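Local coordinates for protein CS1 fimbrial subunit A (Escherichia coli, PDB 4HJI) that forms the major subunit of CS1 pili, polar surface filaments by which enterotoxigenic bacteria colonise the epithelium of specific host organs, at residues Asp26-Asp31 with Val58-Asp63; Thr54-Val59 with Ser122-Leu127; Lys66-Lys71 with Ile104-Asn109; Ala74-Ser79 with Gly148-Ile153; Ile88-Asn93 with Ile129-Thr134. All coordinates share one frame; numbering follows the deposited sequence.

Interaction 1: residues Asp26-Asp31 with Val58-Asp63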
# COMPACT_ATOMS: atom_id res chain seq x y z
N ASP A 26 1.95 -13.58 3.91
CA ASP A 26 1.48 -12.92 2.70
C ASP A 26 0.39 -11.93 3.03
O ASP A 26 -0.16 -11.95 4.12
CB ASP A 26 0.92 -13.94 1.71
CG ASP A 26 1.04 -13.48 0.26
OD1 ASP A 26 1.30 -12.27 0.02
OD2 ASP A 26 0.89 -14.35 -0.64
N LEU A 27 0.12 -11.04 2.08
CA LEU A 27 -0.95 -10.06 2.19
C LEU A 27 -1.88 -10.29 1.01
O LEU A 27 -1.49 -10.12 -0.16
CB LEU A 27 -0.41 -8.65 2.18
CG LEU A 27 -1.44 -7.54 2.45
CD1 LEU A 27 -1.92 -7.55 3.91
CD2 LEU A 27 -0.76 -6.21 2.16
N LEU A 28 -3.10 -10.71 1.31
CA LEU A 28 -4.09 -11.05 0.30
C LEU A 28 -5.30 -10.12 0.45
O LEU A 28 -5.46 -9.45 1.46
CB LEU A 28 -4.49 -12.52 0.48
CG LEU A 28 -3.75 -13.65 -0.30
CD1 LEU A 28 -2.26 -13.73 -0.04
CD2 LEU A 28 -4.40 -14.99 0.05
N GLN A 29 -6.16 -10.09 -0.56
CA GLN A 29 -7.44 -9.37 -0.40
C GLN A 29 -8.30 -10.14 0.57
O GLN A 29 -8.10 -11.34 0.81
CB GLN A 29 -8.17 -9.25 -1.75
CG GLN A 29 -7.37 -8.44 -2.77
CD GLN A 29 -8.12 -8.17 -4.06
OE1 GLN A 29 -7.70 -8.56 -5.16
NE2 GLN A 29 -9.27 -7.54 -3.93
N SER A 30 -9.33 -9.48 1.09
CA SER A 30 -10.17 -10.09 2.11
C SER A 30 -10.98 -11.29 1.61
O SER A 30 -11.43 -12.08 2.42
CB SER A 30 -11.10 -9.05 2.74
OG SER A 30 -11.91 -8.47 1.73
N ASP A 31 -11.14 -11.42 0.29
CA ASP A 31 -11.80 -12.58 -0.30
C ASP A 31 -10.83 -13.71 -0.65
O ASP A 31 -11.22 -14.71 -1.23
CB ASP A 31 -12.64 -12.20 -1.54
CG ASP A 31 -11.81 -11.69 -2.70
OD1 ASP A 31 -10.57 -11.62 -2.59
OD2 ASP A 31 -12.42 -11.35 -3.75
N VAL A 58 -6.18 -9.20 4.16
CA VAL A 58 -5.90 -10.04 5.31
C VAL A 58 -4.45 -10.51 5.25
O VAL A 58 -3.91 -10.68 4.17
CB VAL A 58 -6.82 -11.28 5.40
CG1 VAL A 58 -8.24 -10.86 5.72
CG2 VAL A 58 -6.76 -12.13 4.12
N VAL A 59 -3.85 -10.68 6.43
CA VAL A 59 -2.51 -11.19 6.54
C VAL A 59 -2.57 -12.70 6.76
O VAL A 59 -3.31 -13.17 7.63
CB VAL A 59 -1.75 -10.51 7.70
CG1 VAL A 59 -0.38 -11.16 7.88
CG2 VAL A 59 -1.62 -9.03 7.41
N HIS A 60 -1.81 -13.45 5.94
CA HIS A 60 -1.63 -14.88 6.13
C HIS A 60 -0.27 -15.15 6.73
O HIS A 60 0.71 -14.56 6.30
CB HIS A 60 -1.66 -15.61 4.81
CG HIS A 60 -3.01 -15.76 4.24
ND1 HIS A 60 -3.47 -16.97 3.76
CD2 HIS A 60 -4.00 -14.86 4.01
CE1 HIS A 60 -4.70 -16.81 3.30
NE2 HIS A 60 -5.04 -15.54 3.43
N THR A 61 -0.21 -16.02 7.72
CA THR A 61 1.07 -16.37 8.30
C THR A 61 1.14 -17.85 8.62
O THR A 61 0.11 -18.49 8.80
CB THR A 61 1.34 -15.54 9.58
OG1 THR A 61 2.64 -15.83 10.10
CG2 THR A 61 0.26 -15.80 10.66
N ASN A 62 2.37 -18.36 8.72
CA ASN A 62 2.62 -19.71 9.23
C ASN A 62 2.96 -19.74 10.72
O ASN A 62 3.29 -20.81 11.23
CB ASN A 62 3.72 -20.41 8.42
CG ASN A 62 5.11 -19.88 8.72
OD1 ASN A 62 5.31 -19.02 9.59
ND2 ASN A 62 6.09 -20.39 7.98
N ASP A 63 2.89 -18.59 11.39
CA ASP A 63 3.07 -18.53 12.84
C ASP A 63 2.23 -17.41 13.44
O ASP A 63 2.58 -16.22 13.37
CB ASP A 63 4.53 -18.37 13.23
CG ASP A 63 4.78 -18.57 14.73
OD1 ASP A 63 3.80 -18.63 15.52
OD2 ASP A 63 5.95 -18.66 15.13
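Asp26 to Leu28 run antiparallel to Val58 to His60, and the two faces of this short ladder are treated very differently. Asp26 and His60 form a hydrogen-bonded pair, as do Leu28 and Val58, with Leu27 and Val59 in the non-hydrogen-bonded position between them. The buried face is the tight one. There Leu27 crosses Val59 at a slant, CD1 of Leu27 meeting CG2 of Val59 at 3.8 Å, while Leu35 and Leu154 close around Leu27. The torsion of Leu27 explains the meeting: CG stands opposite the backbone N (chi1 -173°), beside the residue's own carbonyl carbon, and from there CD1 reaches Val59.

The other face is the solvent side: Asp26, Leu28 and His60 are partly exposed on it, though Val58 among them is buried. Here Leu28 CD2 sits over the imidazole of His60, 3.9 Å from the ring centroid and 27° off its normal, a CH-pi contact displaced toward the NE2 rim, where Leu28 CD2 and His60 NE2 are 3.5 Å apart. Val58 CG2 lies at the edge of the same ring, in its plane. Strand 119-131 flanks this face through Val121, which touches both Val58 and His60.

The chemistry implies a division of labour: four main-chain bonds fix the register, of which Val58 N to Leu28 O is 2.8 Å long, whereas the side chains add apolar packing inside and one methyl-on-ring contact outside.

Interaction 2: residues Thr54-Val59 with Ser122-Leu127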
# COMPACT_ATOMS: atom_id res chain seq x y z
N THR A 54 -8.89 2.45 -1.07
CA THR A 54 -8.83 1.50 0.03
C THR A 54 -9.05 0.07 -0.44
O THR A 54 -9.97 -0.22 -1.25
CB THR A 54 -9.84 1.90 1.13
OG1 THR A 54 -9.51 3.20 1.59
CG2 THR A 54 -9.81 0.92 2.30
N ILE A 55 -8.18 -0.81 0.02
CA ILE A 55 -8.17 -2.23 -0.31
C ILE A 55 -8.35 -2.98 1.03
O ILE A 55 -7.54 -2.79 1.95
CB ILE A 55 -6.85 -2.67 -0.98
CG1 ILE A 55 -6.56 -1.87 -2.26
CG2 ILE A 55 -6.85 -4.15 -1.30
CD1 ILE A 55 -5.23 -2.12 -2.90
N ASN A 56 -9.41 -3.76 1.13
CA ASN A 56 -9.63 -4.66 2.25
C ASN A 56 -8.71 -5.88 2.09
O ASN A 56 -8.75 -6.55 1.06
CB ASN A 56 -11.11 -5.08 2.31
CG ASN A 56 -12.02 -3.89 2.52
OD1 ASN A 56 -12.84 -3.53 1.65
ND2 ASN A 56 -11.89 -3.26 3.67
N THR A 57 -7.89 -6.14 3.11
CA THR A 57 -6.86 -7.18 3.02
C THR A 57 -6.88 -8.08 4.25
O THR A 57 -7.51 -7.76 5.26
CB THR A 57 -5.46 -6.58 2.94
OG1 THR A 57 -5.14 -5.94 4.19
CG2 THR A 57 -5.38 -5.54 1.85
N VAL A 58 -6.18 -9.20 4.16
CA VAL A 58 -5.90 -10.04 5.31
C VAL A 58 -4.45 -10.51 5.25
O VAL A 58 -3.91 -10.68 4.17
CB VAL A 58 -6.82 -11.28 5.40
CG1 VAL A 58 -8.24 -10.86 5.72
CG2 VAL A 58 -6.76 -12.13 4.12
N VAL A 59 -3.85 -10.68 6.43
CA VAL A 59 -2.51 -11.19 6.54
C VAL A 59 -2.57 -12.70 6.76
O VAL A 59 -3.31 -13.17 7.63
CB VAL A 59 -1.75 -10.51 7.70
CG1 VAL A 59 -0.38 -11.16 7.88
CG2 VAL A 59 -1.62 -9.03 7.41
N SER A 122 -5.56 -13.17 9.43
CA SER A 122 -5.95 -12.04 10.28
C SER A 122 -7.39 -11.62 9.99
O SER A 122 -7.96 -11.98 8.97
CB SER A 122 -5.02 -10.85 10.01
OG SER A 122 -5.32 -10.26 8.76
N SER A 123 -7.98 -10.85 10.90
CA SER A 123 -9.20 -10.13 10.57
C SER A 123 -8.88 -9.09 9.49
O SER A 123 -7.71 -8.81 9.21
CB SER A 123 -9.76 -9.43 11.81
OG SER A 123 -8.78 -8.58 12.35
N THR A 124 -9.91 -8.50 8.90
CA THR A 124 -9.72 -7.55 7.81
C THR A 124 -8.95 -6.31 8.26
O THR A 124 -9.26 -5.71 9.29
CB THR A 124 -11.06 -7.16 7.16
OG1 THR A 124 -11.69 -8.35 6.67
CG2 THR A 124 -10.86 -6.20 6.01
N GLN A 125 -7.94 -5.97 7.46
CA GLN A 125 -7.10 -4.79 7.63
C GLN A 125 -7.18 -3.90 6.40
O GLN A 125 -7.09 -4.37 5.25
CB GLN A 125 -5.65 -5.18 7.87
CG GLN A 125 -5.45 -6.28 8.90
CD GLN A 125 -5.86 -5.87 10.31
OE1 GLN A 125 -6.26 -6.72 11.11
NE2 GLN A 125 -5.76 -4.59 10.61
N LYS A 126 -7.32 -2.61 6.64
CA LYS A 126 -7.40 -1.65 5.56
C LYS A 126 -6.01 -1.28 5.05
O LYS A 126 -5.13 -0.93 5.83
CB LYS A 126 -8.18 -0.42 6.00
CG LYS A 126 -9.63 -0.75 6.29
CD LYS A 126 -10.47 0.44 6.75
CE LYS A 126 -11.91 0.01 6.94
NZ LYS A 126 -12.38 -0.85 5.82
N LEU A 127 -5.82 -1.39 3.73
CA LEU A 127 -4.67 -0.84 3.06
C LEU A 127 -5.13 0.31 2.18
O LEU A 127 -5.93 0.11 1.26
CB LEU A 127 -4.01 -1.93 2.20
CG LEU A 127 -2.84 -1.47 1.33
CD1 LEU A 127 -1.63 -1.03 2.14
CD2 LEU A 127 -2.43 -2.58 0.39
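Thr57 and Gln125 form a hydrogen-bonded pair at one end of an antiparallel ladder joining strands 49-61 and 119-131 in the immunoglobulin-like beta fold expected of chaperone-usher pilins. Ile55 with Leu127 is a second hydrogen-bonded pair, and Asn56 faces Lys126 between them.

The side chain of Thr57 can be followed outward. Its CB stands 3.6 Å from Gln125 O. Beyond it OG1, set between the backbone N and the carbonyl carbon (chi1 68°), donates to that same Gln125 O over 2.7 Å, coming from 39° above the carbonyl plane. The backbone N of Thr57 reaches this oxygen from the opposite face, so one carbonyl is gripped by two donors of one residue. The remaining branch, CG2, rests against Leu127 CB at 3.9 Å. Around this buried group lie Leu35, Leu27 and Phe94.

Toward Val59 the regular ladder gives way to a side-chain substitute. Ser122 OG accepts the bond from Val59 N and donates its own hydroxyl hydrogen in a bond to Ser123 O, while Ser122 N returns a bond to Val59 O. With an alanine here, Val59 N would probably be left without its acceptor and Ser123 O without its donor.

On the more open face Asn56 CB touches Thr124 CG2 at 3.9 Å. The bond from Val59 N to Ser122 OG is 2.8 Å long and nearly straight, at 171°.

Interaction 3: residues Lys66-Lys71 with Ile104-Asn109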
# COMPACT_ATOMS: atom_id res chain seq x y z
N LYS A 66 3.64 -14.84 16.03
CA LYS A 66 4.41 -13.72 15.50
C LYS A 66 3.50 -12.67 14.87
O LYS A 66 2.42 -12.97 14.33
CB LYS A 66 5.43 -14.21 14.45
CG LYS A 66 6.82 -14.51 14.99
CD LYS A 66 6.80 -15.55 16.07
CE LYS A 66 8.17 -15.78 16.68
NZ LYS A 66 8.07 -16.65 17.88
N GLY A 67 3.96 -11.42 14.93
CA GLY A 67 3.34 -10.32 14.22
C GLY A 67 3.96 -10.17 12.85
O GLY A 67 4.59 -11.11 12.33
N VAL A 68 3.77 -9.01 12.25
CA VAL A 68 4.40 -8.73 10.96
C VAL A 68 5.02 -7.35 10.97
O VAL A 68 4.52 -6.44 11.63
CB VAL A 68 3.45 -8.88 9.75
CG1 VAL A 68 2.97 -10.32 9.67
CG2 VAL A 68 2.29 -7.89 9.81
N VAL A 69 6.12 -7.22 10.24
CA VAL A 69 6.78 -5.95 10.04
C VAL A 69 6.45 -5.51 8.64
O VAL A 69 6.58 -6.30 7.71
CB VAL A 69 8.31 -6.10 10.18
CG1 VAL A 69 9.03 -4.80 9.91
CG2 VAL A 69 8.65 -6.69 11.53
N VAL A 70 6.00 -4.27 8.50
CA VAL A 70 5.54 -3.75 7.22
C VAL A 70 6.22 -2.43 6.93
O VAL A 70 6.28 -1.54 7.79
CB VAL A 70 4.03 -3.51 7.22
CG1 VAL A 70 3.54 -3.24 5.81
CG2 VAL A 70 3.33 -4.73 7.79
N LYS A 71 6.70 -2.31 5.71
CA LYS A 71 7.35 -1.09 5.27
C LYS A 71 7.19 -0.92 3.78
O LYS A 71 6.70 -1.83 3.11
CB LYS A 71 8.84 -1.12 5.65
CG LYS A 71 9.63 -2.17 4.90
CD LYS A 71 11.06 -2.29 5.40
CE LYS A 71 11.84 -3.17 4.46
NZ LYS A 71 13.19 -3.57 4.94
N ILE A 104 7.40 -0.87 10.49
CA ILE A 104 6.59 -0.88 11.69
C ILE A 104 6.11 -2.31 11.96
O ILE A 104 5.86 -3.08 11.04
CB ILE A 104 5.41 0.12 11.63
CG1 ILE A 104 4.30 -0.30 10.65
CG2 ILE A 104 5.91 1.51 11.27
CD1 ILE A 104 3.06 0.55 10.81
N THR A 105 6.02 -2.65 13.24
CA THR A 105 5.55 -3.95 13.66
C THR A 105 4.10 -3.86 14.06
O THR A 105 3.69 -2.97 14.82
CB THR A 105 6.37 -4.52 14.82
OG1 THR A 105 7.74 -4.65 14.42
CG2 THR A 105 5.84 -5.89 15.23
N ILE A 106 3.30 -4.79 13.55
CA ILE A 106 1.92 -4.95 13.97
C ILE A 106 1.85 -6.23 14.80
O ILE A 106 2.09 -7.32 14.27
CB ILE A 106 1.00 -5.00 12.73
CG1 ILE A 106 1.07 -3.64 12.02
CG2 ILE A 106 -0.43 -5.34 13.12
CD1 ILE A 106 1.02 -3.75 10.53
N ASP A 107 1.58 -6.09 16.10
CA ASP A 107 1.56 -7.23 17.02
C ASP A 107 0.50 -8.24 16.61
O ASP A 107 -0.56 -7.86 16.10
CB ASP A 107 1.26 -6.78 18.46
CG ASP A 107 1.37 -7.92 19.48
OD1 ASP A 107 0.32 -8.47 19.91
OD2 ASP A 107 2.50 -8.29 19.86
N SER A 108 0.78 -9.51 16.86
CA SER A 108 -0.18 -10.58 16.59
C SER A 108 -1.55 -10.35 17.25
O SER A 108 -2.57 -10.63 16.65
CB SER A 108 0.38 -11.95 16.99
OG SER A 108 0.87 -11.96 18.31
N ASN A 109 -1.58 -9.81 18.48
CA ASN A 109 -2.87 -9.57 19.13
C ASN A 109 -3.78 -8.58 18.37
O ASN A 109 -5.00 -8.71 18.43
CB ASN A 109 -2.68 -9.13 20.59
CG ASN A 109 -2.12 -10.25 21.45
OD1 ASN A 109 -2.53 -11.40 21.32
ND2 ASN A 109 -1.19 -9.91 22.34
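A three-residue strand, Ile104 to Ile106, adds a short antiparallel strand to the sheet beside Val68 to Val70 and then leads through Asp107, at the N-cap position, into a short, weakly bonded helix. Val68 pairs with Ile106 and Val70 with Ile104, each through two main-chain hydrogen bonds. Ile106 N to Val68 O is 2.8 Å long and almost linear at 173°. Val69 and Thr105 occupy the non-hydrogen-bonded position between these pairs.

Side chains separate by face. On the inner side Val70 CG2 meets Ile106 CD1 at 3.7 Å, the two side chains crossing at a slant. The isoleucine brings its longer branch there by turning CG1 away from its carbonyl carbon and to the side of the backbone N (chi1 -65°), and Phe94 covers both residues. On the outer side Val69 CG2 approaches Thr105 OG1 at 3.7 Å, a methyl against a hydroxyl beside Thr155 and Ser157.

Past Val68 the regular pairing ends. Gly67 CA lies 3.3 Å from Ile106 O in a well-bent CA-H...O contact, and any side chain on this residue would point at that oxygen and collide with it. Ser108 CB then packs on Lys66 O at 3.5 Å. Asp107 OD1 accepts the capping bond from Asn109 N at 2.7 Å, the donor lying above the carboxylate plane rather than within it.

The chemistry changes character along the contact: regular amide bonds and apolar branches carry the paired strands, whereas beyond them a glycine avoids a clash with a carbonyl and a carboxylate satisfies an amide at the helix start.

Interaction 4: residues Ala74-Ser79 with Gly148-Ile153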
# COMPACT_ATOMS: atom_id res chain seq x y z
N ALA A 74 10.46 2.12 -0.94
CA ALA A 74 10.87 3.44 -1.38
C ALA A 74 9.70 4.34 -1.12
O ALA A 74 8.56 3.88 -1.05
CB ALA A 74 11.23 3.43 -2.86
N ASP A 75 9.99 5.64 -0.96
CA ASP A 75 8.97 6.67 -0.87
C ASP A 75 8.22 6.70 -2.17
O ASP A 75 8.81 7.03 -3.20
CB ASP A 75 9.59 8.05 -0.71
CG ASP A 75 10.05 8.33 0.69
OD1 ASP A 75 9.74 7.52 1.60
OD2 ASP A 75 10.71 9.39 0.91
N PRO A 76 6.93 6.34 -2.15
CA PRO A 76 6.21 6.32 -3.40
C PRO A 76 5.80 7.71 -3.87
O PRO A 76 5.35 8.55 -3.08
CB PRO A 76 5.00 5.44 -3.10
CG PRO A 76 4.78 5.55 -1.65
CD PRO A 76 6.09 5.93 -1.02
N VAL A 77 6.00 7.95 -5.16
CA VAL A 77 5.62 9.17 -5.82
C VAL A 77 5.01 8.85 -7.18
O VAL A 77 5.41 7.88 -7.81
CB VAL A 77 6.82 10.12 -5.97
CG1 VAL A 77 6.36 11.45 -6.49
CG2 VAL A 77 7.48 10.38 -4.62
N LEU A 78 4.06 9.66 -7.63
CA LEU A 78 3.54 9.56 -8.99
C LEU A 78 4.15 10.68 -9.81
O LEU A 78 3.99 11.87 -9.48
CB LEU A 78 2.02 9.68 -9.03
CG LEU A 78 1.23 8.84 -8.03
CD1 LEU A 78 -0.24 9.10 -8.26
CD2 LEU A 78 1.56 7.35 -8.16
N SER A 79 4.86 10.28 -10.86
CA SER A 79 5.53 11.19 -11.77
C SER A 79 4.66 11.44 -13.00
O SER A 79 4.10 10.49 -13.57
CB SER A 79 6.89 10.62 -12.18
OG SER A 79 7.74 10.46 -11.05
N GLY A 148 3.37 5.82 -10.86
CA GLY A 148 4.41 5.42 -9.92
C GLY A 148 4.15 4.04 -9.37
O GLY A 148 3.12 3.45 -9.67
N LEU A 149 5.09 3.53 -8.60
CA LEU A 149 4.96 2.24 -7.93
C LEU A 149 4.82 2.40 -6.43
O LEU A 149 5.51 3.22 -5.80
CB LEU A 149 6.18 1.37 -8.21
CG LEU A 149 6.54 1.11 -9.66
CD1 LEU A 149 7.83 0.31 -9.74
CD2 LEU A 149 5.44 0.37 -10.39
N VAL A 150 3.95 1.59 -5.85
CA VAL A 150 3.90 1.40 -4.41
C VAL A 150 4.43 -0.01 -4.16
O VAL A 150 3.89 -0.99 -4.71
CB VAL A 150 2.46 1.55 -3.91
CG1 VAL A 150 2.32 0.99 -2.50
CG2 VAL A 150 2.05 3.01 -4.01
N SER A 151 5.50 -0.10 -3.36
CA SER A 151 6.19 -1.37 -3.13
C SER A 151 6.20 -1.66 -1.65
O SER A 151 6.87 -0.96 -0.87
CB SER A 151 7.60 -1.29 -3.68
OG SER A 151 8.40 -2.44 -3.36
N ILE A 152 5.42 -2.66 -1.25
CA ILE A 152 5.17 -2.97 0.16
C ILE A 152 5.96 -4.23 0.47
O ILE A 152 5.95 -5.22 -0.28
CB ILE A 152 3.68 -3.17 0.44
CG1 ILE A 152 2.89 -1.88 0.18
CG2 ILE A 152 3.43 -3.61 1.88
CD1 ILE A 152 1.42 -2.10 -0.09
N ILE A 153 6.68 -4.18 1.57
CA ILE A 153 7.47 -5.30 2.02
C ILE A 153 6.92 -5.76 3.36
O ILE A 153 6.72 -4.93 4.27
CB ILE A 153 8.96 -4.93 2.21
CG1 ILE A 153 9.56 -4.46 0.89
CG2 ILE A 153 9.72 -6.12 2.75
CD1 ILE A 153 10.84 -3.69 1.05
O HOH W 1 7.08 2.27 -2.65
O HOH W 2 6.72 5.51 -6.87
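Pro76 CB rests on the opposing strand at two points, Leu149 O at 3.5 Å and Val150 CG2 at 3.9 Å. The valine is turned to make this possible: its CG1 stands opposite the backbone N (chi1 164°), which places CG2 on the N side of the residue, facing the proline ring. Leu78 works from the next inward-facing position. Its CG lies beside its own backbone N (chi1 -48°) and the chain is extended at chi2 toward CD1, so that CD2 branches off to meet Gly148 N at 3.6 Å. The absence of a side chain on Gly148 lets Val77 O approach Gly148 CA to 3.4 Å, a CA-H...O contact with a favourable angle of 157°.

This is a place where two neighbouring strands of the beta sheet part and water takes over the bridging. Water 1 donates to Ala74 O and accepts from Ser151 N. Water 2 accepts from Val77 N and donates to Leu149 O over 2.8 Å. Direct backbone pairing exists on both flanks, Lys71 with Ile153 and Ser79 with Gln147. On the far edge of residues 74-79, Pro76 and Leu78 bond to Val90 and Ile88 of strand 87-94. Ser151 OG hydrogen-bonds Ser73 and Glu164.

Interaction 5: residues Ile88-Asn93 with Ile129-Thr134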
# COMPACT_ATOMS: atom_id res chain seq x y z
N ILE A 88 3.83 13.86 -7.58
CA ILE A 88 2.77 13.91 -6.56
C ILE A 88 3.13 12.89 -5.48
O ILE A 88 3.25 11.70 -5.77
CB ILE A 88 1.38 13.56 -7.14
CG1 ILE A 88 1.00 14.52 -8.27
CG2 ILE A 88 0.32 13.54 -6.04
CD1 ILE A 88 -0.23 14.11 -9.04
N PRO A 89 3.33 13.34 -4.21
CA PRO A 89 3.68 12.37 -3.17
C PRO A 89 2.53 11.45 -2.80
O PRO A 89 1.36 11.84 -2.87
CB PRO A 89 4.07 13.26 -1.98
CG PRO A 89 3.28 14.48 -2.20
CD PRO A 89 3.20 14.71 -3.67
N VAL A 90 2.85 10.20 -2.46
CA VAL A 90 1.85 9.20 -2.11
C VAL A 90 2.10 8.75 -0.68
O VAL A 90 3.26 8.52 -0.30
CB VAL A 90 1.92 7.97 -3.04
CG1 VAL A 90 1.03 6.82 -2.55
CG2 VAL A 90 1.54 8.35 -4.47
N SER A 91 1.01 8.65 0.09
CA SER A 91 1.00 8.11 1.43
C SER A 91 0.28 6.77 1.41
O SER A 91 -0.67 6.58 0.65
CB SER A 91 0.29 9.08 2.38
OG SER A 91 1.07 10.25 2.56
N VAL A 92 0.75 5.83 2.22
CA VAL A 92 0.15 4.52 2.34
C VAL A 92 -0.07 4.18 3.80
O VAL A 92 0.83 4.37 4.62
CB VAL A 92 1.04 3.43 1.70
CG1 VAL A 92 0.33 2.09 1.75
CG2 VAL A 92 1.42 3.83 0.29
N ASN A 93 -1.30 3.78 4.12
CA ASN A 93 -1.65 3.39 5.49
C ASN A 93 -2.01 1.92 5.49
O ASN A 93 -2.61 1.43 4.54
CB ASN A 93 -2.87 4.16 6.04
CG ASN A 93 -2.62 5.63 6.30
OD1 ASN A 93 -1.70 6.24 5.77
ND2 ASN A 93 -3.44 6.21 7.17
N ILE A 129 -4.21 3.92 -0.17
CA ILE A 129 -3.24 4.66 -0.98
C ILE A 129 -3.80 6.07 -1.20
O ILE A 129 -4.93 6.20 -1.67
CB ILE A 129 -2.98 3.92 -2.32
CG1 ILE A 129 -2.38 2.55 -2.02
CG2 ILE A 129 -2.09 4.75 -3.23
CD1 ILE A 129 -2.24 1.67 -3.22
N HIS A 130 -2.98 7.08 -0.90
CA HIS A 130 -3.38 8.51 -0.78
C HIS A 130 -2.42 9.39 -1.59
O HIS A 130 -1.41 9.86 -1.03
CB HIS A 130 -3.38 9.02 0.68
CG HIS A 130 -4.16 8.18 1.64
ND1 HIS A 130 -5.49 8.41 1.90
CD2 HIS A 130 -3.82 7.10 2.38
CE1 HIS A 130 -5.94 7.52 2.76
NE2 HIS A 130 -4.94 6.71 3.07
N ALA A 131 -2.72 9.68 -2.85
CA ALA A 131 -1.94 10.67 -3.63
C ALA A 131 -2.37 12.07 -3.25
O ALA A 131 -3.55 12.39 -3.38
CB ALA A 131 -2.12 10.48 -5.11
N ASP A 132 -1.43 12.91 -2.81
CA ASP A 132 -1.74 14.25 -2.34
C ASP A 132 -1.33 15.35 -3.34
O ASP A 132 -0.19 15.79 -3.38
CB ASP A 132 -1.02 14.46 -1.03
CG ASP A 132 -1.26 15.83 -0.47
OD1 ASP A 132 -2.14 16.56 -1.00
OD2 ASP A 132 -0.57 16.17 0.50
N ALA A 133 -2.29 15.78 -4.15
CA ALA A 133 -1.99 16.73 -5.21
C ALA A 133 -1.84 18.15 -4.66
O ALA A 133 -1.45 19.05 -5.39
CB ALA A 133 -3.05 16.66 -6.31
N THR A 134 -2.12 18.35 -3.38
CA THR A 134 -1.78 19.65 -2.76
C THR A 134 -0.28 19.83 -2.51
O THR A 134 0.16 20.95 -2.22
CB THR A 134 -2.53 19.89 -1.44
OG1 THR A 134 -1.96 19.10 -0.40
CG2 THR A 134 -4.00 19.56 -1.58
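An antiparallel ladder that runs out into an Asx turn joins Ile88 to Asn93 with Ile129 to Thr134. Ser91 and His130 make its hydrogen-bonded pair, flanked by Val90 with Ala131 and Val92 with Ile129. The two bonds of the central pair differ: His130 N meets Ser91 O nearly end-on to the carbonyl, whereas Ser91 N approaches His130 O from 42° above its plane. The imidazole turns its CD2 edge to Ser91 O, which lies 3.6 Å from His130 CD2 and near the ring plane.

On the buried face Val90 CG1 meets Ile129 CG2 at 3.8 Å. Ile88 CG2 touches Ala131 CB at 4.0 Å and extends to Asp132 O at 3.5 Å. At this end the last bond of the ladder, Asp132 N to Pro89 O, is 3.0 Å long and nearly straight at 175°.

The side chain of Asp132 then closes the turn. Its OD1 accepts from Thr134 OG1 at 2.6 Å, on the syn side, and from Thr134 N at 3.0 Å, from above the carboxylate plane; OD2 makes a salt bridge with Arg135. Replacement by alanine would probably leave both donors of Thr134 without this acceptor and Arg135 without its counter-charge, freeing the turn to shift.

Strand 87-94 lies between strands 119-131 and 68-80, with Pro76 and Leu78 of the latter against Val90, while strand 49-61 borders the other side of residues 129-131, presenting Phe50 to Ile88 and Ala131.

In the fold
All five contacts belong to one curled, largely antiparallel beta structure and trace its strand order. Interactions 1 and 2 share Val58 and Val59 on strand 49-61, their centres about 8 Å apart. Strand 119-131 then links interaction 2 to interaction 5, with centres about 19 Å apart, and strand 87-94 leads on to interaction 4, whose centre is about 10 Å from that of interaction 5. Interactions 3 and 4 both use strand 68-80, one toward each end. Their centres are about 21 Å apart. Along the chain, interaction 1 closes before interaction 3 opens, while interactions 2 and 4 interlock. Strand 163-173 probably stands in for the donor strand that a neighbouring subunit would supply in the pilus.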